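Local atomic coordinates of hypothetical protein EF0006 (Enterococcus faecalis, PDB entry 2GMQ), a protein that is of unknown function but is plasmid-encoded and belongs to the PrgU-like family, whose name suggests a possible role in the pheromone response. Residues I61-I66 and S72-V77; A17-D22 and N41-E46. All coordinates share one frame; numbering follows the deposited sequence.

Contact 1: residues I61-I66 and S72-V77; sequences ITTLNI and SLALEV
The side-chain amide of Asn65 brings its oxygen over to the neighbouring strand, where OD1 of Asn65 lies 3.5 Å from CB of Ser72. A chi1 of -171° sets CG anti to the backbone N, and the end of the side chain thereby comes nearer the 72-77 strand. OD1 also approaches Leu73 N, but at an angle too poor for a hydrogen bond, and a water donates to it instead; Tyr49 of the second subunit packs on both Asn65 and Ser72. On the same face of the sheet, Thr63 CG2 meets Ala74 CB at 3.9 Å. The strands form an antiparallel beta hairpin, 162° apart in direction. Leu64 and Leu75 make a hydrogen-bonded pair, each N to the other's O at 2.8 Å; Ile66 and Leu73 form the other such pair, whereas Thr63-Glu76 and Asn65-Ala74 are non-hydrogen-bonded pairs. The apolar face carries Leu64, Ile66, Leu73 and Leu75. There the methyl tips Ile66 CD1 and Leu75 CD1 touch at 3.6 Å, the side chains crossing obliquely, while Phe112 of helix 105-112 packs on Ile66 and Leu73. Beyond the last pair, Val77 N donates to Thr62 O (3.0 Å, 167° at the hydrogen), and a water bridges Thr62 O and Val77 O.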
loop_
_atom_site.group_PDB
_atom_site.type_symbol
_atom_site.label_atom_id
_atom_site.label_comp_id
_atom_site.label_asym_id
_atom_site.label_seq_id
_atom_site.Cartn_x
_atom_site.Cartn_y
_atom_site.Cartn_z
ATOM N N ILE A 61 20.706 -4.882 -20.875
ATOM C CA ILE A 61 19.908 -5.811 -20.093
ATOM C C ILE A 61 19.161 -6.783 -21.041
ATOM O O ILE A 61 18.461 -6.358 -21.928
ATOM C CB ILE A 61 18.870 -5.052 -19.241
ATOM C CG1 ILE A 61 19.560 -4.205 -18.119
ATOM C CG2 ILE A 61 17.942 -6.051 -18.615
ATOM C CD1 ILE A 61 18.786 -2.957 -17.593
ATOM N N THR A 62 19.362 -8.072 -20.839
ATOM C CA THR A 62 18.681 -9.112 -21.612
ATOM C C THR A 62 17.569 -9.835 -20.806
ATOM O O THR A 62 16.714 -10.482 -21.414
ATOM C CB THR A 62 19.672 -10.160 -22.083
ATOM O OG1 THR A 62 20.311 -10.790 -20.949
ATOM C CG2 THR A 62 20.685 -9.506 -22.974
ATOM N N THR A 63 17.623 -9.746 -19.476
ATOM C CA THR A 63 16.755 -10.473 -18.574
ATOM C C THR A 63 16.399 -9.623 -17.344
ATOM O O THR A 63 17.292 -8.984 -16.721
ATOM C CB THR A 63 17.546 -11.699 -18.052
ATOM O OG1 THR A 63 17.966 -12.452 -19.189
ATOM C CG2 THR A 63 16.609 -12.571 -17.182
ATOM N N LEU A 64 15.110 -9.596 -17.032
ATOM C CA LEU A 64 14.647 -8.987 -15.754
ATOM C C LEU A 64 14.269 -10.139 -14.848
ATOM O O LEU A 64 13.508 -11.059 -15.266
ATOM C CB LEU A 64 13.398 -8.133 -15.923
ATOM C CG LEU A 64 13.421 -6.973 -16.880
ATOM C CD1 LEU A 64 12.128 -6.173 -16.761
ATOM C CD2 LEU A 64 14.693 -6.084 -16.754
ATOM N N ASN A 65 14.826 -10.102 -13.626
ATOM C CA ASN A 65 14.452 -11.084 -12.587
ATOM C C ASN A 65 13.416 -10.420 -11.657
ATOM O O ASN A 65 13.786 -9.593 -10.785
ATOM C CB ASN A 65 15.703 -11.523 -11.865
ATOM C CG ASN A 65 15.488 -12.673 -10.922
ATOM O OD1 ASN A 65 14.450 -13.355 -10.953
ATOM N ND2 ASN A 65 16.501 -12.941 -10.076
ATOM N N ILE A 66 12.136 -10.749 -11.842
ATOM C CA ILE A 66 11.074 -10.113 -11.077
ATOM C C ILE A 66 10.974 -10.733 -9.702
ATOM O O ILE A 66 10.885 -11.959 -9.575
ATOM C CB ILE A 66 9.668 -10.082 -11.861
ATOM C CG1 ILE A 66 9.930 -9.219 -13.133
ATOM C CG2 ILE A 66 8.614 -9.521 -10.960
ATOM C CD1 ILE A 66 8.809 -9.173 -14.115
ATOM N N SER A 72 11.000 -15.480 -7.220
ATOM C CA SER A 72 11.692 -14.823 -8.319
ATOM C C SER A 72 11.329 -15.450 -9.677
ATOM O O SER A 72 11.094 -16.691 -9.813
ATOM C CB SER A 72 13.215 -14.844 -8.088
ATOM O OG SER A 72 13.713 -16.163 -8.138
ATOM N N LEU A 73 11.220 -14.633 -10.714
ATOM C CA LEU A 73 10.832 -15.141 -12.078
ATOM C C LEU A 73 11.704 -14.394 -13.064
ATOM O O LEU A 73 11.569 -13.163 -13.185
ATOM C CB LEU A 73 9.387 -14.783 -12.474
ATOM C CG LEU A 73 8.892 -15.429 -13.804
ATOM C CD1 LEU A 73 9.219 -16.889 -13.935
ATOM C CD2 LEU A 73 7.372 -15.172 -13.810
ATOM N N ALA A 74 12.601 -15.116 -13.746
ATOM C CA ALA A 74 13.403 -14.445 -14.799
ATOM C C ALA A 74 12.667 -14.396 -16.126
ATOM O O ALA A 74 12.162 -15.469 -16.626
ATOM C CB ALA A 74 14.784 -15.248 -14.998
ATOM N N LEU A 75 12.685 -13.222 -16.773
ATOM C CA LEU A 75 11.971 -13.014 -18.048
ATOM C C LEU A 75 12.926 -12.338 -18.996
ATOM O O LEU A 75 13.553 -11.357 -18.613
ATOM C CB LEU A 75 10.704 -12.107 -17.869
ATOM C CG LEU A 75 9.602 -12.777 -17.008
ATOM C CD1 LEU A 75 8.522 -11.639 -16.787
ATOM C CD2 LEU A 75 8.964 -14.045 -17.527
ATOM N N GLU A 76 13.099 -12.902 -20.199
ATOM C CA GLU A 76 13.936 -12.224 -21.193
ATOM C C GLU A 76 13.142 -11.045 -21.746
ATOM O O GLU A 76 11.889 -11.122 -21.869
ATOM C CB GLU A 76 14.303 -13.150 -22.346
ATOM C CG GLU A 76 14.902 -14.491 -21.937
ATOM C CD GLU A 76 15.355 -15.236 -23.147
ATOM O OE1 GLU A 76 14.473 -15.720 -23.876
ATOM O OE2 GLU A 76 16.579 -15.311 -23.387
ATOM N N VAL A 77 13.871 -9.992 -22.071
ATOM C CA VAL A 77 13.349 -8.806 -22.745
ATOM C C VAL A 77 13.885 -8.753 -24.171
ATOM O O VAL A 77 14.775 -9.535 -24.531
ATOM C CB VAL A 77 13.729 -7.500 -21.965
ATOM C CG1 VAL A 77 13.236 -7.633 -20.473
ATOM C CG2 VAL A 77 15.276 -7.243 -22.063
HETATM O O HOH W 1 16.796 -11.238 -24.507
HETATM O O HOH W 2 14.952 -16.153 -11.050
#

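Contact 2: residues A17-D22 and N41-E46; sequences AIQEKD and NTRAME
Asp22 and Arg43 meet in a buried salt-bridge network that ties the 3-10 turn 20-22, which follows strand 15-19, to the first turn of helix 41-50 and also takes in Glu46. The tight part is the carboxylate itself. Arg43 NH1 donates to Asp22 OD2 at 2.8 Å, in the guanidinium plane and onto the anti lone pair, with the carboxylate turned 69° from that plane. The arginine chain bends at chi2 (58°), which lays its aliphatic part against the same acid: Arg43 CB is 3.6 Å from Asp22 CG. A second donor, Gln19 NE2, reaches OD2 of Asp22 from above the carboxylate plane at 2.9 Å, and this pair of bonds should fix the carboxylate's rotation and favour its charged form. Looser contacts surround this grip. Ile18 CG2 comes only within 4.3 Å of Arg43 NH1, and the bond from Arg43 NE to Glu46 OE2 is weak because it is strongly bent. Further along the guanidinium, NH2 of Arg43 bonds to Gln52 and bridges to Glu46 of the second subunit. On the looser, water-mediated side, a water donates to Asp22 OD1 at 2.9 Å and accepts a weak bond from Arg43 N.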
loop_
_atom_site.group_PDB
_atom_site.type_symbol
_atom_site.label_atom_id
_atom_site.label_comp_id
_atom_site.label_asym_id
_atom_site.label_seq_id
_atom_site.Cartn_x
_atom_site.Cartn_y
_atom_site.Cartn_z
ATOM N N ALA A 17 17.643 -7.654 -11.377
ATOM C CA ALA A 17 16.474 -8.027 -10.609
ATOM C C ALA A 17 15.728 -6.705 -10.293
ATOM O O ALA A 17 16.380 -5.700 -9.921
ATOM C CB ALA A 17 16.863 -8.715 -9.322
ATOM N N ILE A 18 14.410 -6.709 -10.463
ATOM C CA ILE A 18 13.608 -5.592 -9.960
ATOM C C ILE A 18 12.413 -6.128 -9.211
ATOM O O ILE A 18 11.737 -7.096 -9.689
ATOM C CB ILE A 18 13.174 -4.715 -11.162
ATOM C CG1 ILE A 18 14.330 -4.316 -12.062
ATOM C CG2 ILE A 18 12.320 -3.529 -10.682
ATOM C CD1 ILE A 18 13.974 -3.386 -13.210
ATOM N N GLN A 19 12.172 -5.629 -7.997
ATOM C CA GLN A 19 10.987 -6.010 -7.226
ATOM C C GLN A 19 9.721 -5.611 -7.960
ATOM O O GLN A 19 9.600 -4.558 -8.544
ATOM C CB GLN A 19 10.990 -5.488 -5.781
ATOM C CG GLN A 19 11.243 -4.011 -5.668
ATOM C CD GLN A 19 11.320 -3.525 -4.223
ATOM O OE1 GLN A 19 11.143 -4.297 -3.255
ATOM N NE2 GLN A 19 11.395 -2.191 -4.075
ATOM N N GLU A 20 8.828 -6.580 -8.063
ATOM C CA GLU A 20 7.589 -6.383 -8.776
ATOM C C GLU A 20 6.847 -5.088 -8.360
ATOM O O GLU A 20 6.161 -4.459 -9.193
ATOM C CB GLU A 20 6.687 -7.588 -8.514
ATOM C CG GLU A 20 5.486 -7.615 -9.390
ATOM C CD GLU A 20 4.269 -6.946 -8.736
ATOM O OE1 GLU A 20 4.282 -6.434 -7.578
ATOM O OE2 GLU A 20 3.236 -6.945 -9.399
ATOM N N LYS A 21 6.886 -4.675 -7.064
ATOM C CA LYS A 21 6.136 -3.523 -6.610
ATOM C C LYS A 21 6.609 -2.223 -7.236
ATOM O O LYS A 21 5.950 -1.194 -7.070
ATOM C CB LYS A 21 6.167 -3.418 -5.071
ATOM C CG LYS A 21 7.523 -3.301 -4.412
ATOM C CD LYS A 21 7.505 -2.947 -2.952
ATOM C CE LYS A 21 7.776 -4.128 -2.039
ATOM N NZ LYS A 21 7.772 -3.774 -0.528
ATOM N N ASP A 22 7.804 -2.278 -7.841
ATOM C CA ASP A 22 8.351 -1.093 -8.549
ATOM C C ASP A 22 8.017 -1.032 -10.040
ATOM O O ASP A 22 8.547 -0.123 -10.728
ATOM C CB ASP A 22 9.868 -1.028 -8.354
ATOM C CG ASP A 22 10.259 -0.488 -6.998
ATOM O OD1 ASP A 22 9.435 0.187 -6.333
ATOM O OD2 ASP A 22 11.411 -0.742 -6.581
ATOM N N ASN A 41 7.617 5.843 -10.856
ATOM C CA ASN A 41 8.344 7.100 -10.815
ATOM C C ASN A 41 9.370 7.194 -9.687
ATOM O O ASN A 41 10.505 7.671 -9.902
ATOM C CB ASN A 41 7.397 8.327 -10.723
ATOM C CG ASN A 41 6.539 8.519 -11.978
ATOM O OD1 ASN A 41 6.467 7.701 -12.900
ATOM N ND2 ASN A 41 5.870 9.656 -11.998
ATOM N N THR A 42 9.000 6.752 -8.487
ATOM C CA THR A 42 9.932 6.901 -7.322
ATOM C C THR A 42 11.204 6.060 -7.524
ATOM O O THR A 42 12.321 6.556 -7.411
ATOM C CB THR A 42 9.237 6.483 -6.021
ATOM O OG1 THR A 42 8.073 7.342 -5.876
ATOM C CG2 THR A 42 10.164 6.855 -4.828
ATOM N N ARG A 43 10.992 4.826 -7.900
ATOM C CA ARG A 43 12.115 3.900 -8.183
ATOM C C ARG A 43 12.944 4.495 -9.354
ATOM O O ARG A 43 14.163 4.418 -9.336
ATOM C CB ARG A 43 11.659 2.469 -8.493
ATOM C CG ARG A 43 12.962 1.496 -8.658
ATOM C CD ARG A 43 13.824 1.517 -7.363
ATOM N NE ARG A 43 15.049 0.721 -7.539
ATOM C CZ ARG A 43 15.119 -0.632 -7.490
ATOM N NH1 ARG A 43 14.026 -1.348 -7.328
ATOM N NH2 ARG A 43 16.284 -1.249 -7.715
ATOM N N ALA A 44 12.307 5.043 -10.391
ATOM C CA ALA A 44 13.098 5.570 -11.526
ATOM C C ALA A 44 14.019 6.709 -11.051
ATOM O O ALA A 44 15.177 6.821 -11.528
ATOM C CB ALA A 44 12.248 6.034 -12.621
HETATM N N MSE A 45 13.504 7.564 -10.144
HETATM C CA MSE A 45 14.320 8.643 -9.620
HETATM C C MSE A 45 15.477 8.087 -8.814
HETATM O O MSE A 45 16.600 8.504 -9.000
HETATM C CB MSE A 45 13.490 9.607 -8.790
HETATM C CG MSE A 45 14.307 10.821 -8.357
HETATM SE SE MSE A 45 14.823 12.055 -9.850
HETATM C CE MSE A 45 13.118 13.036 -9.946
ATOM N N GLU A 46 15.218 7.121 -7.948
ATOM C CA GLU A 46 16.303 6.436 -7.268
ATOM C C GLU A 46 17.341 5.891 -8.257
ATOM O O GLU A 46 18.515 6.110 -8.006
ATOM C CB GLU A 46 15.705 5.300 -6.394
ATOM C CG GLU A 46 16.668 4.757 -5.386
ATOM C CD GLU A 46 16.383 3.265 -5.181
ATOM O OE1 GLU A 46 15.733 2.995 -4.157
ATOM O OE2 GLU A 46 16.827 2.439 -6.037
HETATM O O HOH W 3 8.873 3.061 -6.680
#

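Overall arrangement
The two contacts follow each other along the chain: 17-22 pairs with 41-46 before 61-66 pairs with 72-77. Their centres lie 14 Å apart. They share a three-stranded mixed sheet in which strand 63-68 sits in the middle, parallel to strand 15-19 and antiparallel to strand 71-76; contact 1 joins the central strand to the outer strand 71-76, while contact 2 runs from the other outer strand, 15-19, and the turn after it to helix 41-50. The two are directly joined where Asn65 O and Ile18 N approach to 3.0 Å, a probable hydrogen bond, and where Ile66 CG2 rests on Glu20 CB. Both also touch the second subunit, so this sheet and helix 41-50 together contribute to the interface within the four-chain assembly.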